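Halohydrin epoxidase A (Corynebacterium sp., PDB 4Z9F) probably catalyses the reversible closure of vicinal halohydrins to epoxides with release of hydrogen halide, as a halohydrin hydrogen-halide-lyase built on a Rossmann-like fold. Local coordinates at residues E56-D64 against F109-P120; A72-D80 against L121-I132. The protein carries 1 engineered substitution. One frame throughout, in Å; residues are numbered along the deposited sequence.

Overall arrangement
Contacts 1 and 2 lie on the same side of the chain's centre, their own centres about 10 Å apart, and both use helix 96-123: contact 1 its second half, contact 2 its last turn and the strand that follows. Along the chain the segments alternate, 56-64, 72-80, 109-120 and 121-132, so the two contacts cross along the chain. Strands 73-79 and 127-132 are neighbours in the parallel seven-stranded sheet, helix 96-123 is the crossover that joins them, and segment 56-64 packs against that helix. The two contacts touch directly: P110 CB lies 3.4 Å from D80 OD2, and V63 CG1 is 3.7 Å from I73 CD1. Together they build part of one Rossmann-like α/β domain.

Contact 1: residues E56-D64 against F109-P120; sequences EQKPERLVD and FPILLLQSAIAP
P59 lies over the phenyl ring of F109, its CB 3.5 Å from the ring centroid and only 5° off the ring normal, a CH-pi contact centred on the face. F109 reaches this place because its CG is anti to the backbone N (chi1 -170°), which carries the ring along the helix flank to the loop. The carbonyl O of Q57 comes to the ring edge near its plane, while L62 CD1 approaches CZ obliquely. P59 CG also reaches L112 CB at 4.0 Å, and the carboxylate end of E60 lies alongside the same leucine, the two side chains pointing the same way.

One turn further on, V63 enters the helix as a knob in the hole formed by L113, S116, A117 and P120. Its two methyls divide the work: CG2 faces A117 CB at 3.8 Å and also touches L113 CD1, whereas CG1 crosses to P120 CG, likewise at 3.8 Å.

Between these apolar patches a water ties the segments together. It donates to P59 O (2.6 Å) and to S116 OG (2.5 Å) and accepts from V63 N, thus serving the start of helix 62-67. S116 OG, held at chi1 75° between its backbone N and carbonyl carbon, donates in turn to L113 O at 2.7 Å, a bond that fixes the hydroxyl's rotation and leaves its oxygen to receive the water.

Helix 96-123 has further neighbours: L113 and A117 also touch strand 73-79, I111 and L114 meet helix 147-165, and I111 and L112 pack on F103 and E96 of the second subunit.

Contact 2: residues A72-D80 against L121-I132; sequences AIDTIVSND and LRAAGGASVIFI
S78 and F131 meet on one face of the sheet, the serine CB 3.6 Å from CD2 of the ring and approaching it obliquely. I76 adjoins V129 on that face, and its CD1 reaches L121 CD2 at 4.0 Å. On the other face V77 CG1 crosses I132 CG1, and T75 CG2 touches I130 CD1.

Between the two layers of side chains the backbones run parallel, their axes 6° apart, joined by five backbone hydrogen bonds, the first S128 N to D74 O and the last I132 N to S78 O. The bond from I130 N to I76 O is 2.7 Å long and almost straight at 173°; I132 N instead reaches S78 O from above the carbonyl plane.

Further out, a chi1 of -174° swings S78 OG away from its own N toward D80, where it donates to OD2 at 2.7 Å, and a water links that carboxylate to I132 O. At the opposite end a second water bridges I73 O and G126 O. A Schellman motif at G125 closes helix 96-123, and A124 CB rests on A72 CB. D74 forms a salt bridge with R226.

Two adjacent parallel strands joined through helix 96-123 make a beta-alpha-beta crossover, the repeating element of the Rossmann fold.

Contact 1: residues E56-D64 against F109-P120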
loop_
_atom_site.group_PDB
_atom_site.type_symbol
_atom_site.label_atom_id
_atom_site.label_comp_id
_atom_site.label_asym_id
_atom_site.label_seq_id
_atom_site.Cartn_x
_atom_site.Cartn_y
_atom_site.Cartn_z
ATOM N N GLU C 56 15.588 -19.343 -29.112
ATOM C CA GLU C 56 14.904 -20.095 -28.066
ATOM C C GLU C 56 13.622 -19.395 -27.644
ATOM O O GLU C 56 13.583 -18.172 -27.496
ATOM C CB GLU C 56 15.819 -20.293 -26.857
ATOM C CG GLU C 56 16.831 -21.427 -27.052
ATOM C CD GLU C 56 18.010 -21.037 -27.956
ATOM O OE1 GLU C 56 18.900 -21.905 -28.182
ATOM O OE2 GLU C 56 18.033 -19.868 -28.421
ATOM N N GLN C 57 12.570 -20.192 -27.456
ATOM C CA GLN C 57 11.260 -19.695 -27.067
ATOM C C GLN C 57 10.853 -20.105 -25.665
ATOM O O GLN C 57 9.915 -19.517 -25.116
ATOM C CB GLN C 57 10.188 -20.190 -28.054
ATOM C CG GLN C 57 10.374 -19.647 -29.458
ATOM C CD GLN C 57 10.328 -18.137 -29.476
ATOM O OE1 GLN C 57 9.370 -17.533 -28.990
ATOM N NE2 GLN C 57 11.377 -17.516 -30.002
ATOM N N LYS C 58 11.543 -21.114 -25.064
ATOM C CA LYS C 58 11.086 -21.493 -23.736
ATOM C C LYS C 58 11.749 -20.614 -22.680
ATOM O O LYS C 58 12.939 -20.307 -22.783
ATOM C CB LYS C 58 11.383 -22.964 -23.464
ATOM C CG LYS C 58 10.475 -23.897 -24.254
ATOM C CD LYS C 58 10.815 -25.358 -24.016
ATOM C CE LYS C 58 9.973 -26.256 -24.905
ATOM N NZ LYS C 58 10.584 -27.605 -25.082
ATOM N N PRO C 59 10.993 -20.167 -21.676
ATOM C CA PRO C 59 11.577 -19.236 -20.705
ATOM C C PRO C 59 12.734 -19.835 -19.931
ATOM O O PRO C 59 13.692 -19.119 -19.630
ATOM C CB PRO C 59 10.392 -18.893 -19.794
ATOM C CG PRO C 59 9.470 -20.059 -19.921
ATOM C CD PRO C 59 9.607 -20.539 -21.336
ATOM N N GLU C 60 12.685 -21.134 -19.615
ATOM C CA GLU C 60 13.746 -21.762 -18.834
ATOM C C GLU C 60 15.038 -21.927 -19.617
ATOM O O GLU C 60 16.063 -22.266 -19.018
ATOM C CB GLU C 60 13.293 -23.131 -18.327
ATOM C CG GLU C 60 12.973 -24.110 -19.447
ATOM C CD GLU C 60 11.482 -24.257 -19.709
ATOM O OE1 GLU C 60 11.004 -25.411 -19.771
ATOM O OE2 GLU C 60 10.783 -23.230 -19.846
ATOM N N ARG C 61 15.017 -21.712 -20.931
ATOM C CA ARG C 61 16.205 -21.903 -21.750
ATOM C C ARG C 61 16.853 -20.601 -22.198
ATOM O O ARG C 61 17.957 -20.639 -22.752
ATOM C CB ARG C 61 15.866 -22.766 -22.976
ATOM C CG ARG C 61 15.581 -24.221 -22.616
ATOM C CD ARG C 61 14.891 -24.979 -23.736
ATOM N NE ARG C 61 14.649 -26.372 -23.363
ATOM C CZ ARG C 61 14.485 -27.365 -24.233
ATOM N NH1 ARG C 61 14.529 -27.126 -25.540
ATOM N NH2 ARG C 61 14.271 -28.600 -23.795
ATOM N N LEU C 62 16.224 -19.452 -21.940
ATOM C CA LEU C 62 16.759 -18.185 -22.429
ATOM C C LEU C 62 18.095 -17.831 -21.796
ATOM O O LEU C 62 18.937 -17.200 -22.444
ATOM C CB LEU C 62 15.760 -17.056 -22.167
ATOM C CG LEU C 62 14.441 -17.202 -22.909
ATOM C CD1 LEU C 62 13.546 -16.039 -22.546
ATOM C CD2 LEU C 62 14.687 -17.277 -24.426
ATOM N N VAL C 63 18.304 -18.187 -20.530
ATOM C CA VAL C 63 19.539 -17.775 -19.873
ATOM C C VAL C 63 20.725 -18.534 -20.459
ATOM O O VAL C 63 21.751 -17.938 -20.799
ATOM C CB VAL C 63 19.435 -17.955 -18.348
ATOM C CG1 VAL C 63 20.791 -17.768 -17.696
ATOM C CG2 VAL C 63 18.433 -16.957 -17.764
ATOM N N ASP C 64 20.592 -19.854 -20.608
ATOM C CA ASP C 64 21.689 -20.631 -21.187
ATOM C C ASP C 64 21.968 -20.192 -22.622
ATOM O O ASP C 64 23.130 -20.058 -23.023
ATOM C CB ASP C 64 21.370 -22.127 -21.124
ATOM C CG ASP C 64 21.580 -22.723 -19.731
ATOM O OD1 ASP C 64 22.357 -22.157 -18.930
ATOM O OD2 ASP C 64 20.963 -23.774 -19.438
ATOM N N PHE C 109 5.625 -17.647 -16.926
ATOM C CA PHE C 109 6.805 -17.390 -17.751
ATOM C C PHE C 109 7.900 -16.639 -17.003
ATOM O O PHE C 109 9.052 -17.101 -17.024
ATOM C CB PHE C 109 6.363 -16.656 -19.031
ATOM C CG PHE C 109 7.428 -16.537 -20.088
ATOM C CD1 PHE C 109 8.444 -15.597 -19.981
ATOM C CD2 PHE C 109 7.378 -17.333 -21.225
ATOM C CE1 PHE C 109 9.400 -15.476 -20.965
ATOM C CE2 PHE C 109 8.329 -17.208 -22.213
ATOM C CZ PHE C 109 9.343 -16.280 -22.083
ATOM N N PRO C 110 7.638 -15.511 -16.326
ATOM C CA PRO C 110 8.735 -14.859 -15.595
ATOM C C PRO C 110 9.269 -15.683 -14.425
ATOM O O PRO C 110 10.470 -15.616 -14.147
ATOM C CB PRO C 110 8.119 -13.529 -15.128
ATOM C CG PRO C 110 6.626 -13.722 -15.235
ATOM C CD PRO C 110 6.420 -14.676 -16.362
ATOM N N ILE C 111 8.435 -16.476 -13.745
ATOM C CA ILE C 111 8.940 -17.310 -12.650
ATOM C C ILE C 111 9.921 -18.357 -13.176
ATOM O O ILE C 111 10.999 -18.565 -12.609
ATOM C CB ILE C 111 7.774 -17.964 -11.891
ATOM C CG1 ILE C 111 7.136 -16.952 -10.939
ATOM C CG2 ILE C 111 8.261 -19.186 -11.114
ATOM C CD1 ILE C 111 5.849 -17.440 -10.311
ATOM N N LEU C 112 9.556 -19.040 -14.265
ATOM C CA LEU C 112 10.450 -20.042 -14.844
ATOM C C LEU C 112 11.740 -19.406 -15.340
ATOM O O LEU C 112 12.817 -20.002 -15.221
ATOM C CB LEU C 112 9.754 -20.790 -15.988
ATOM C CG LEU C 112 8.576 -21.698 -15.627
ATOM C CD1 LEU C 112 8.066 -22.424 -16.859
ATOM C CD2 LEU C 112 8.948 -22.685 -14.531
ATOM N N LEU C 113 11.652 -18.203 -15.917
ATOM C CA LEU C 113 12.856 -17.484 -16.323
ATOM C C LEU C 113 13.725 -17.154 -15.117
ATOM O O LEU C 113 14.923 -17.451 -15.103
ATOM C CB LEU C 113 12.483 -16.207 -17.071
ATOM C CG LEU C 113 13.623 -15.220 -17.348
ATOM C CD1 LEU C 113 14.673 -15.866 -18.240
ATOM C CD2 LEU C 113 13.087 -13.972 -18.019
ATOM N N LEU C 114 13.133 -16.533 -14.088
ATOM C CA LEU C 114 13.896 -16.208 -12.882
ATOM C C LEU C 114 14.503 -17.459 -12.247
ATOM O O LEU C 114 15.663 -17.438 -11.821
ATOM C CB LEU C 114 13.004 -15.470 -11.874
ATOM C CG LEU C 114 13.628 -15.140 -10.515
ATOM C CD1 LEU C 114 14.787 -14.159 -10.650
ATOM C CD2 LEU C 114 12.576 -14.615 -9.538
ATOM N N GLN C 115 13.732 -18.553 -12.169
ATOM C CA GLN C 115 14.235 -19.786 -11.559
ATOM C C GLN C 115 15.506 -20.246 -12.254
ATOM O O GLN C 115 16.501 -20.580 -11.600
ATOM C CB GLN C 115 13.166 -20.889 -11.610
ATOM C CG GLN C 115 13.621 -22.250 -11.066
ATOM C CD GLN C 115 12.564 -23.355 -11.182
ATOM O OE1 GLN C 115 12.038 -23.621 -12.263
ATOM N NE2 GLN C 115 12.267 -24.019 -10.055
ATOM N N SER C 116 15.483 -20.263 -13.592
ATOM C CA SER C 116 16.634 -20.687 -14.384
ATOM C C SER C 116 17.815 -19.737 -14.245
ATOM O O SER C 116 18.950 -20.141 -14.494
ATOM C CB SER C 116 16.241 -20.792 -15.865
ATOM O OG SER C 116 16.124 -19.504 -16.457
ATOM N N ALA C 117 17.580 -18.492 -13.843
ATOM C CA ALA C 117 18.639 -17.487 -13.823
ATOM C C ALA C 117 19.414 -17.440 -12.508
ATOM O O ALA C 117 20.549 -16.949 -12.496
ATOM C CB ALA C 117 18.043 -16.101 -14.106
ATOM N N ILE C 118 18.839 -17.949 -11.414
ATOM C CA ILE C 118 19.423 -17.723 -10.087
ATOM C C ILE C 118 20.819 -18.335 -10.001
ATOM O O ILE C 118 21.786 -17.669 -9.608
ATOM C CB ILE C 118 18.495 -18.272 -8.984
ATOM C CG1 ILE C 118 17.194 -17.461 -8.913
ATOM C CG2 ILE C 118 19.189 -18.260 -7.623
ATOM C CD1 ILE C 118 16.140 -18.060 -7.972
ATOM N N ALA C 119 20.950 -19.601 -10.381
ATOM C CA ALA C 119 22.245 -20.259 -10.201
ATOM C C ALA C 119 23.341 -19.584 -11.014
ATOM O O ALA C 119 24.367 -19.205 -10.420
ATOM C CB ALA C 119 22.126 -21.755 -10.516
ATOM N N PRO C 120 23.196 -19.363 -12.332
ATOM C CA PRO C 120 24.288 -18.709 -13.066
ATOM C C PRO C 120 24.515 -17.277 -12.639
ATOM O O PRO C 120 25.664 -16.821 -12.632
ATOM C CB PRO C 120 23.846 -18.797 -14.536
ATOM C CG PRO C 120 22.377 -19.001 -14.490
ATOM C CD PRO C 120 22.124 -19.807 -13.244
HETATM O O HOH W 1 16.224 -19.101 -18.912
#

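Contact 2: residues A72-D80 against L121-I132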
loop_
_atom_site.group_PDB
_atom_site.type_symbol
_atom_site.label_atom_id
_atom_site.label_comp_id
_atom_site.label_asym_id
_atom_site.label_seq_id
_atom_site.Cartn_x
_atom_site.Cartn_y
_atom_site.Cartn_z
ATOM N N ALA C 72 28.937 -13.577 -18.688
ATOM C CA ALA C 72 28.012 -13.343 -17.583
ATOM C C ALA C 72 26.922 -12.377 -18.022
ATOM O O ALA C 72 27.174 -11.463 -18.814
ATOM C CB ALA C 72 28.735 -12.780 -16.352
ATOM N N ILE C 73 25.716 -12.584 -17.497
ATOM C CA ILE C 73 24.592 -11.680 -17.732
ATOM C C ILE C 73 24.605 -10.609 -16.646
ATOM O O ILE C 73 24.563 -10.927 -15.452
ATOM C CB ILE C 73 23.256 -12.440 -17.732
ATOM C CG1 ILE C 73 23.230 -13.489 -18.839
ATOM C CG2 ILE C 73 22.069 -11.475 -17.936
ATOM C CD1 ILE C 73 22.031 -14.407 -18.744
ATOM N N ASP C 74 24.653 -9.339 -17.057
ATOM C CA ASP C 74 24.624 -8.218 -16.125
ATOM C C ASP C 74 23.196 -7.817 -15.758
ATOM O O ASP C 74 22.928 -7.488 -14.597
ATOM C CB ASP C 74 25.368 -7.016 -16.731
ATOM C CG ASP C 74 25.204 -5.729 -15.915
ATOM O OD1 ASP C 74 26.125 -5.391 -15.127
ATOM O OD2 ASP C 74 24.172 -5.024 -16.086
ATOM N N THR C 75 22.285 -7.838 -16.730
ATOM C CA THR C 75 20.911 -7.388 -16.533
ATOM C C THR C 75 19.955 -8.254 -17.337
ATOM O O THR C 75 20.224 -8.585 -18.500
ATOM C CB THR C 75 20.749 -5.916 -16.946
ATOM O OG1 THR C 75 21.589 -5.095 -16.126
ATOM C CG2 THR C 75 19.292 -5.472 -16.815
ATOM N N ILE C 76 18.852 -8.645 -16.705
ATOM C CA ILE C 76 17.734 -9.278 -17.387
ATOM C C ILE C 76 16.555 -8.312 -17.293
ATOM O O ILE C 76 16.190 -7.879 -16.194
ATOM C CB ILE C 76 17.380 -10.645 -16.778
ATOM C CG1 ILE C 76 18.584 -11.599 -16.843
ATOM C CG2 ILE C 76 16.162 -11.250 -17.480
ATOM C CD1 ILE C 76 18.359 -12.904 -16.108
ATOM N N VAL C 77 15.994 -7.939 -18.440
ATOM C CA VAL C 77 14.729 -7.216 -18.494
ATOM C C VAL C 77 13.656 -8.228 -18.847
ATOM O O VAL C 77 13.569 -8.683 -19.994
ATOM C CB VAL C 77 14.754 -6.065 -19.505
ATOM C CG1 VAL C 77 13.370 -5.427 -19.577
ATOM C CG2 VAL C 77 15.781 -5.025 -19.113
ATOM N N SER C 78 12.855 -8.602 -17.857
ATOM C CA SER C 78 11.766 -9.552 -18.063
ATOM C C SER C 78 10.551 -8.751 -18.501
ATOM O O SER C 78 9.740 -8.314 -17.686
ATOM C CB SER C 78 11.485 -10.341 -16.796
ATOM O OG SER C 78 10.523 -11.346 -17.045
ATOM N N ASN C 79 10.433 -8.558 -19.810
ATOM C CA ASN C 79 9.440 -7.662 -20.399
ATOM C C ASN C 79 8.240 -8.503 -20.835
ATOM O O ASN C 79 8.037 -8.809 -22.012
ATOM C CB ASN C 79 10.083 -6.888 -21.542
ATOM C CG ASN C 79 9.091 -6.131 -22.377
ATOM O OD1 ASN C 79 8.409 -5.218 -21.897
ATOM N ND2 ASN C 79 9.027 -6.480 -23.654
ATOM N N ASP C 80 7.432 -8.894 -19.857
ATOM C CA ASP C 80 6.327 -9.797 -20.121
ATOM C C ASP C 80 5.101 -9.020 -20.586
ATOM O O ASP C 80 4.855 -7.898 -20.139
ATOM C CB ASP C 80 6.022 -10.622 -18.872
ATOM C CG ASP C 80 7.254 -11.378 -18.381
ATOM O OD1 ASP C 80 7.610 -12.387 -19.029
ATOM O OD2 ASP C 80 7.885 -10.950 -17.385
ATOM N N LEU C 121 23.456 -16.549 -12.285
ATOM C CA LEU C 121 23.639 -15.174 -11.826
ATOM C C LEU C 121 24.364 -15.123 -10.481
ATOM O O LEU C 121 25.190 -14.235 -10.247
ATOM C CB LEU C 121 22.279 -14.478 -11.741
ATOM C CG LEU C 121 21.886 -13.576 -12.914
ATOM C CD1 LEU C 121 22.036 -14.273 -14.230
ATOM C CD2 LEU C 121 20.457 -13.078 -12.739
ATOM N N ARG C 122 24.068 -16.062 -9.577
ATOM C CA ARG C 122 24.802 -16.097 -8.313
ATOM C C ARG C 122 26.276 -16.398 -8.550
ATOM O O ARG C 122 27.153 -15.734 -7.988
ATOM C CB ARG C 122 24.197 -17.130 -7.358
ATOM C CG ARG C 122 25.069 -17.331 -6.107
ATOM C CD ARG C 122 24.260 -17.750 -4.901
ATOM N NE ARG C 122 23.437 -18.902 -5.220
ATOM C CZ ARG C 122 22.117 -18.957 -5.099
ATOM N NH1 ARG C 122 21.489 -20.066 -5.441
ATOM N NH2 ARG C 122 21.426 -17.922 -4.636
ATOM N N ALA C 123 26.563 -17.398 -9.390
ATOM C CA ALA C 123 27.953 -17.775 -9.653
ATOM C C ALA C 123 28.748 -16.612 -10.239
ATOM O O ALA C 123 29.933 -16.441 -9.930
ATOM C CB ALA C 123 28.002 -18.986 -10.587
ATOM N N ALA C 124 28.122 -15.798 -11.081
ATOM C CA ALA C 124 28.857 -14.685 -11.662
ATOM C C ALA C 124 28.962 -13.493 -10.726
ATOM O O ALA C 124 29.573 -12.490 -11.104
ATOM C CB ALA C 124 28.218 -14.249 -12.986
ATOM N N GLY C 125 28.383 -13.568 -9.531
ATOM C CA GLY C 125 28.495 -12.483 -8.574
ATOM C C GLY C 125 27.410 -11.433 -8.659
ATOM O O GLY C 125 27.640 -10.293 -8.232
ATOM N N GLY C 126 26.252 -11.768 -9.216
ATOM C CA GLY C 126 25.082 -10.915 -9.159
ATOM C C GLY C 126 24.710 -10.352 -10.520
ATOM O O GLY C 126 25.401 -10.539 -11.526
ATOM N N ALA C 127 23.588 -9.629 -10.515
ATOM C CA ALA C 127 23.009 -9.042 -11.714
ATOM C C ALA C 127 21.765 -8.259 -11.325
ATOM O O ALA C 127 21.358 -8.270 -10.158
ATOM C CB ALA C 127 22.638 -10.099 -12.756
ATOM N N SER C 128 21.160 -7.579 -12.292
ATOM C CA SER C 128 19.866 -6.941 -12.097
ATOM C C SER C 128 18.817 -7.679 -12.916
ATOM O O SER C 128 19.049 -8.044 -14.073
ATOM C CB SER C 128 19.902 -5.462 -12.493
ATOM O OG SER C 128 20.829 -4.736 -11.712
ATOM N N VAL C 129 17.669 -7.928 -12.301
ATOM C CA VAL C 129 16.549 -8.552 -12.967
ATOM C C VAL C 129 15.398 -7.568 -12.808
ATOM O O VAL C 129 14.940 -7.318 -11.682
ATOM C CB VAL C 129 16.216 -9.932 -12.382
ATOM C CG1 VAL C 129 15.153 -10.627 -13.201
ATOM C CG2 VAL C 129 17.485 -10.813 -12.302
ATOM N N ILE C 130 14.975 -6.968 -13.922
ATOM C CA ILE C 130 13.956 -5.922 -13.930
ATOM C C ILE C 130 12.716 -6.485 -14.597
ATOM O O ILE C 130 12.762 -6.882 -15.768
ATOM C CB ILE C 130 14.451 -4.666 -14.657
ATOM C CG1 ILE C 130 15.708 -4.140 -13.974
ATOM C CG2 ILE C 130 13.363 -3.594 -14.671
ATOM C CD1 ILE C 130 16.515 -3.239 -14.825
ATOM N N PHE C 131 11.609 -6.524 -13.860
ATOM C CA PHE C 131 10.360 -7.065 -14.369
ATOM C C PHE C 131 9.478 -5.913 -14.828
ATOM O O PHE C 131 9.200 -4.991 -14.051
ATOM C CB PHE C 131 9.653 -7.900 -13.301
ATOM C CG PHE C 131 10.364 -9.180 -12.973
ATOM C CD1 PHE C 131 11.443 -9.193 -12.096
ATOM C CD2 PHE C 131 9.938 -10.378 -13.526
ATOM C CE1 PHE C 131 12.094 -10.391 -11.781
ATOM C CE2 PHE C 131 10.597 -11.576 -13.226
ATOM C CZ PHE C 131 11.668 -11.579 -12.351
ATOM N N ILE C 132 9.066 -5.943 -16.092
ATOM C CA ILE C 132 8.096 -4.972 -16.587
ATOM C C ILE C 132 6.715 -5.548 -16.339
ATOM O O ILE C 132 6.361 -6.598 -16.888
ATOM C CB ILE C 132 8.306 -4.651 -18.075
ATOM C CG1 ILE C 132 9.788 -4.445 -18.390
ATOM C CG2 ILE C 132 7.472 -3.414 -18.463
ATOM C CD1 ILE C 132 10.447 -3.191 -17.823
HETATM O O HOH W 2 25.465 -12.606 -13.639
HETATM O O HOH W 3 23.062 -4.878 -13.340
HETATM O O HOH W 4 6.986 -9.156 -15.752
#